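Local coordinates for protein endoglucanase (Uncultured bacterium, PDB 3X17) that probably hydrolyses internal beta-1,4-glucosidic bonds of cellulose, as an endoglucanase of glycoside hydrolase family 9 with an (alpha/alpha)6 barrel and an N-terminal Ig-like domain, at residues Glu323-Gly327 with Ser328-Asp332; Thr533-Tyr536 with Glu537-Glu540. All blocks are in the same frame, centred on the assembly; numbering follows the deposited sequence.

Contact 1: residues Glu323-Gly327 with Ser328-Asp332; sequences EDNSG and SGPYD
The carbonyl of Asp324 and the hydroxyl of Ser328 come close across a turn that follows a short 3-10 segment, in the loop between helices 294-312 and 337-351 of the (alpha/alpha)6 barrel. Asp324 O and Ser328 OG are 3.6 Å apart. Lys246 NZ from strand 243-249 donates to both oxygens and to Gly329 O as well, which pins the loop to that strand.

Asn325 follows. Its CB packs 3.6 Å from Ser328 O, and its CA makes a CA-H...O contact to the same oxygen at 3.4 Å. Its CG stands opposite the carbonyl carbon across the CA-CB bond (chi1 -52°). This carries the amide to Pro330, whose CB lies 3.9 Å from Asn325 CG; the two side chains cross at about a right angle. With an alanine here, Pro330 CB would probably lose its packing partner and a gap would open beside the proline ring.

Ser326 turns its CB away from 328-332, and its OG bonds to Leu250 O. Gly327 completes the turn. A water gathers three polar atoms: it donates to Asp324 O, lies 3.0 Å from Ser328 OG, and accepts from Gly327 N at 2.9 Å.

Contact 2: residues Thr533-Tyr536 with Glu537-Glu540; sequences TDSY and ETNE
Ser535 meets Glu537, Thr538 and Asn539 in a tight coil of chain. Two turns overlap here. Ser535 is the centre of an inverse gamma turn, closed by a weak bond from Tyr536 N to Asp534 O. Its own carbonyl then opens an alpha-turn: Asn539 N donates to Ser535 O at 2.9 Å. That bond is bent, with 134° at the hydrogen.

The hydroxyl of Ser535 is used as well. A first torsion trans to N (chi1 -177°) swings OG toward Glu537. It donates to Glu537 OE2 at 3.1 Å, from above the carboxylate plane, 57° out of it. The same Ser535 OG packs tightly on Thr538 CB, 2.9 Å away. The Glu537 chain bends at its second torsion, which brings the carboxylate back over the turn. OE1 accepts from Gln516 N and is also bonded to Thr517 OG1. Both ends of this buried carboxylate therefore have partners, which should hold its rotation. Glu537 O accepts from Asn512 ND2, and Tyr536 OH bonds to Gln516 NE2.

A water donates to Tyr536 O at 2.8 Å and accepts from Glu540 N at 3.0 Å, bridging them within the turn. Glu540 CB packs 3.3 Å from Tyr536 O. Its extended chain runs on beside Tyr536, with Glu540 OE1 4.0 Å from Tyr536 CB, while OE2 accepts from Gly178 N. Asn539 OD1 bonds to Tyr529 OH and ND2 to Asp531 OD1.

Residues 537-540 match a family 9 signature whose glutamate lies in the active site of relatives; the turn probably positions Glu540 there.

The coil belongs to the loop between helices 494-499 and 543-558. Glu540 stands just ahead of helix 543-558, and Asn539 shares a backbone bond with His492, just before helix 494-499.

In the fold
Contact 1 comes first along the chain, and contact 2 follows some 200 residues later, shortly before the C-terminal helix 543-558. Both lie in loops between helices of the family 9 domain. Their centres are 18 Å apart. The nearest atoms are about 7 Å apart, so they do not touch. They converge on one piece of chain: Tyr331 OH of contact 1 bonds to Asp176 OD2, and Glu540 of contact 2 reaches the same piece two residues on. The side chains of Ser328 and Glu540 are each about 13 Å from the bound zinc. Two loops distant in sequence thus flank the 176-178 region, probably beside the substrate cleft, as in other family 9 enzymes.

Contact 1: residues Glu323-Gly327 with Ser328-Asp332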
loop_
_atom_site.group_PDB
_atom_site.type_symbol
_atom_site.label_atom_id
_atom_site.label_comp_id
_atom_site.label_asym_id
_atom_site.label_seq_id
_atom_site.Cartn_x
_atom_site.Cartn_y
_atom_site.Cartn_z
ATOM N N GLU A 323 -19.124 6.308 -19.402
ATOM C CA GLU A 323 -18.298 6.351 -20.609
ATOM C C GLU A 323 -16.861 6.845 -20.384
ATOM O O GLU A 323 -15.984 6.603 -21.206
ATOM C CB GLU A 323 -18.980 7.133 -21.736
ATOM C CG GLU A 323 -19.096 8.625 -21.486
ATOM C CD GLU A 323 -20.405 9.012 -20.793
ATOM O OE1 GLU A 323 -21.180 8.105 -20.405
ATOM O OE2 GLU A 323 -20.635 10.230 -20.608
ATOM N N ASP A 324 -16.620 7.537 -19.276
ATOM C CA ASP A 324 -15.267 7.916 -18.900
ATOM C C ASP A 324 -14.410 6.695 -18.504
ATOM O O ASP A 324 -13.198 6.817 -18.302
ATOM C CB ASP A 324 -15.312 8.905 -17.735
ATOM C CG ASP A 324 -15.793 10.275 -18.156
ATOM O OD1 ASP A 324 -16.146 10.446 -19.346
ATOM O OD2 ASP A 324 -15.803 11.185 -17.288
ATOM N N ASN A 325 -15.044 5.531 -18.373
ATOM C CA ASN A 325 -14.320 4.306 -18.026
ATOM C C ASN A 325 -13.892 3.439 -19.187
ATOM O O ASN A 325 -13.520 2.294 -18.978
ATOM C CB ASN A 325 -15.130 3.466 -17.034
ATOM C CG ASN A 325 -15.555 4.270 -15.840
ATOM O OD1 ASN A 325 -16.649 4.080 -15.313
ATOM N ND2 ASN A 325 -14.768 5.294 -15.513
ATOM N N SER A 326 -13.951 3.964 -20.409
ATOM C CA SER A 326 -13.708 3.132 -21.594
ATOM C C SER A 326 -12.252 2.666 -21.702
ATOM O O SER A 326 -11.974 1.698 -22.395
ATOM C CB SER A 326 -14.118 3.864 -22.876
ATOM O OG SER A 326 -13.250 4.969 -23.125
ATOM N N GLY A 327 -11.317 3.358 -21.044
ATOM C CA GLY A 327 -9.907 2.945 -21.104
ATOM C C GLY A 327 -9.133 3.067 -19.797
ATOM O O GLY A 327 -7.897 3.174 -19.785
ATOM N N SER A 328 -9.867 3.093 -18.700
ATOM C CA SER A 328 -9.291 3.341 -17.383
ATOM C C SER A 328 -10.349 3.010 -16.338
ATOM O O SER A 328 -11.552 2.889 -16.663
ATOM C CB SER A 328 -8.811 4.795 -17.243
ATOM O OG SER A 328 -9.874 5.720 -17.302
ATOM N N GLY A 329 -9.906 2.794 -15.102
ATOM C CA GLY A 329 -10.836 2.454 -14.020
ATOM C C GLY A 329 -11.528 3.694 -13.492
ATOM O O GLY A 329 -11.049 4.806 -13.702
ATOM N N PRO A 330 -12.668 3.517 -12.795
ATOM C CA PRO A 330 -13.484 4.667 -12.365
ATOM C C PRO A 330 -12.964 5.451 -11.146
ATOM O O PRO A 330 -13.137 6.674 -11.071
ATOM C CB PRO A 330 -14.849 4.027 -12.044
ATOM C CG PRO A 330 -14.530 2.598 -11.734
ATOM C CD PRO A 330 -13.362 2.231 -12.614
ATOM N N TYR A 331 -12.401 4.750 -10.162
ATOM C CA TYR A 331 -12.178 5.326 -8.823
ATOM C C TYR A 331 -13.325 6.252 -8.453
ATOM O O TYR A 331 -13.119 7.429 -8.127
ATOM C CB TYR A 331 -10.817 6.057 -8.716
ATOM C CG TYR A 331 -9.640 5.102 -8.754
ATOM C CD1 TYR A 331 -9.540 4.060 -7.833
ATOM C CD2 TYR A 331 -8.700 5.152 -9.784
ATOM C CE1 TYR A 331 -8.509 3.117 -7.910
ATOM C CE2 TYR A 331 -7.635 4.217 -9.859
ATOM C CZ TYR A 331 -7.553 3.203 -8.923
ATOM O OH TYR A 331 -6.521 2.268 -8.966
ATOM N N ASP A 332 -14.532 5.706 -8.473
ATOM C CA ASP A 332 -15.718 6.520 -8.315
ATOM C C ASP A 332 -16.047 6.671 -6.820
ATOM O O ASP A 332 -16.948 5.985 -6.274
ATOM C CB ASP A 332 -16.889 5.910 -9.105
ATOM C CG ASP A 332 -17.093 4.443 -8.809
ATOM O OD1 ASP A 332 -16.114 3.741 -8.442
ATOM O OD2 ASP A 332 -18.250 3.997 -8.893
HETATM O O HOH W 1 -10.629 6.085 -20.154
#

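Contact 2: residues Thr533-Tyr536 with Glu537-Glu540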
loop_
_atom_site.group_PDB
_atom_site.type_symbol
_atom_site.label_atom_id
_atom_site.label_comp_id
_atom_site.label_asym_id
_atom_site.label_seq_id
_atom_site.Cartn_x
_atom_site.Cartn_y
_atom_site.Cartn_z
ATOM N N THR A 533 -1.129 -13.578 -16.049
ATOM C CA THR A 533 -1.162 -12.206 -16.570
ATOM C C THR A 533 -2.552 -11.595 -16.664
ATOM O O THR A 533 -2.734 -10.420 -16.329
ATOM C CB THR A 533 -0.420 -12.091 -17.929
ATOM O OG1 THR A 533 0.904 -12.645 -17.786
ATOM C CG2 THR A 533 -0.292 -10.596 -18.347
ATOM N N ASP A 534 -3.538 -12.425 -17.002
ATOM C CA ASP A 534 -4.920 -11.985 -17.254
ATOM C C ASP A 534 -5.671 -11.587 -15.982
ATOM O O ASP A 534 -6.726 -10.970 -16.049
ATOM C CB ASP A 534 -5.711 -13.123 -17.935
ATOM C CG ASP A 534 -4.818 -14.041 -18.770
ATOM O OD1 ASP A 534 -4.218 -15.001 -18.199
ATOM O OD2 ASP A 534 -4.649 -13.750 -19.985
ATOM N N SER A 535 -5.244 -12.122 -14.844
ATOM C CA SER A 535 -6.004 -11.937 -13.615
ATOM C C SER A 535 -5.676 -10.588 -13.034
ATOM O O SER A 535 -4.768 -10.461 -12.217
ATOM C CB SER A 535 -5.699 -13.033 -12.598
ATOM O OG SER A 535 -6.499 -12.863 -11.440
ATOM N N TYR A 536 -6.369 -9.564 -13.515
ATOM C CA TYR A 536 -6.132 -8.230 -13.043
ATOM C C TYR A 536 -6.811 -7.979 -11.685
ATOM O O TYR A 536 -6.490 -7.014 -10.993
ATOM C CB TYR A 536 -6.557 -7.214 -14.105
ATOM C CG TYR A 536 -8.036 -7.257 -14.464
ATOM C CD1 TYR A 536 -8.984 -6.693 -13.626
ATOM C CD2 TYR A 536 -8.482 -7.831 -15.666
ATOM C CE1 TYR A 536 -10.367 -6.751 -13.935
ATOM C CE2 TYR A 536 -9.854 -7.880 -15.980
ATOM C CZ TYR A 536 -10.783 -7.331 -15.106
ATOM O OH TYR A 536 -12.138 -7.317 -15.396
ATOM N N GLU A 537 -7.722 -8.831 -11.281
ATOM C CA GLU A 537 -8.373 -8.621 -10.010
ATOM C C GLU A 537 -7.683 -9.315 -8.838
ATOM O O GLU A 537 -8.089 -9.235 -7.730
ATOM C CB GLU A 537 -9.859 -8.959 -10.099
ATOM C CG GLU A 537 -10.234 -10.371 -9.929
ATOM C CD GLU A 537 -9.982 -11.184 -11.132
ATOM O OE1 GLU A 537 -10.757 -12.065 -11.473
ATOM O OE2 GLU A 537 -8.965 -10.947 -11.734
ATOM N N THR A 538 -6.592 -9.964 -9.124
ATOM C CA THR A 538 -5.924 -10.838 -8.181
ATOM C C THR A 538 -4.414 -10.602 -8.251
ATOM O O THR A 538 -3.695 -10.739 -7.251
ATOM C CB THR A 538 -6.266 -12.282 -8.587
ATOM O OG1 THR A 538 -7.359 -12.771 -7.798
ATOM C CG2 THR A 538 -5.130 -13.166 -8.593
ATOM N N ASN A 539 -3.921 -10.284 -9.446
ATOM C CA ASN A 539 -2.488 -10.366 -9.710
ATOM C C ASN A 539 -1.963 -9.106 -10.374
ATOM O O ASN A 539 -0.980 -9.126 -11.134
ATOM C CB ASN A 539 -2.154 -11.590 -10.564
ATOM C CG ASN A 539 -0.711 -12.035 -10.404
ATOM O OD1 ASN A 539 -0.154 -12.036 -9.288
ATOM N ND2 ASN A 539 -0.090 -12.421 -11.511
ATOM N N GLU A 540 -2.647 -8.009 -10.104
ATOM C CA GLU A 540 -2.211 -6.710 -10.600
ATOM C C GLU A 540 -1.707 -5.846 -9.427
ATOM O O GLU A 540 -2.404 -5.697 -8.406
ATOM C CB GLU A 540 -3.362 -5.987 -11.316
ATOM C CG GLU A 540 -2.878 -4.696 -12.023
ATOM C CD GLU A 540 -3.987 -3.827 -12.582
ATOM O OE1 GLU A 540 -5.156 -3.970 -12.154
ATOM O OE2 GLU A 540 -3.678 -2.966 -13.443
HETATM O O HOH W 2 -5.094 -7.405 -8.552
#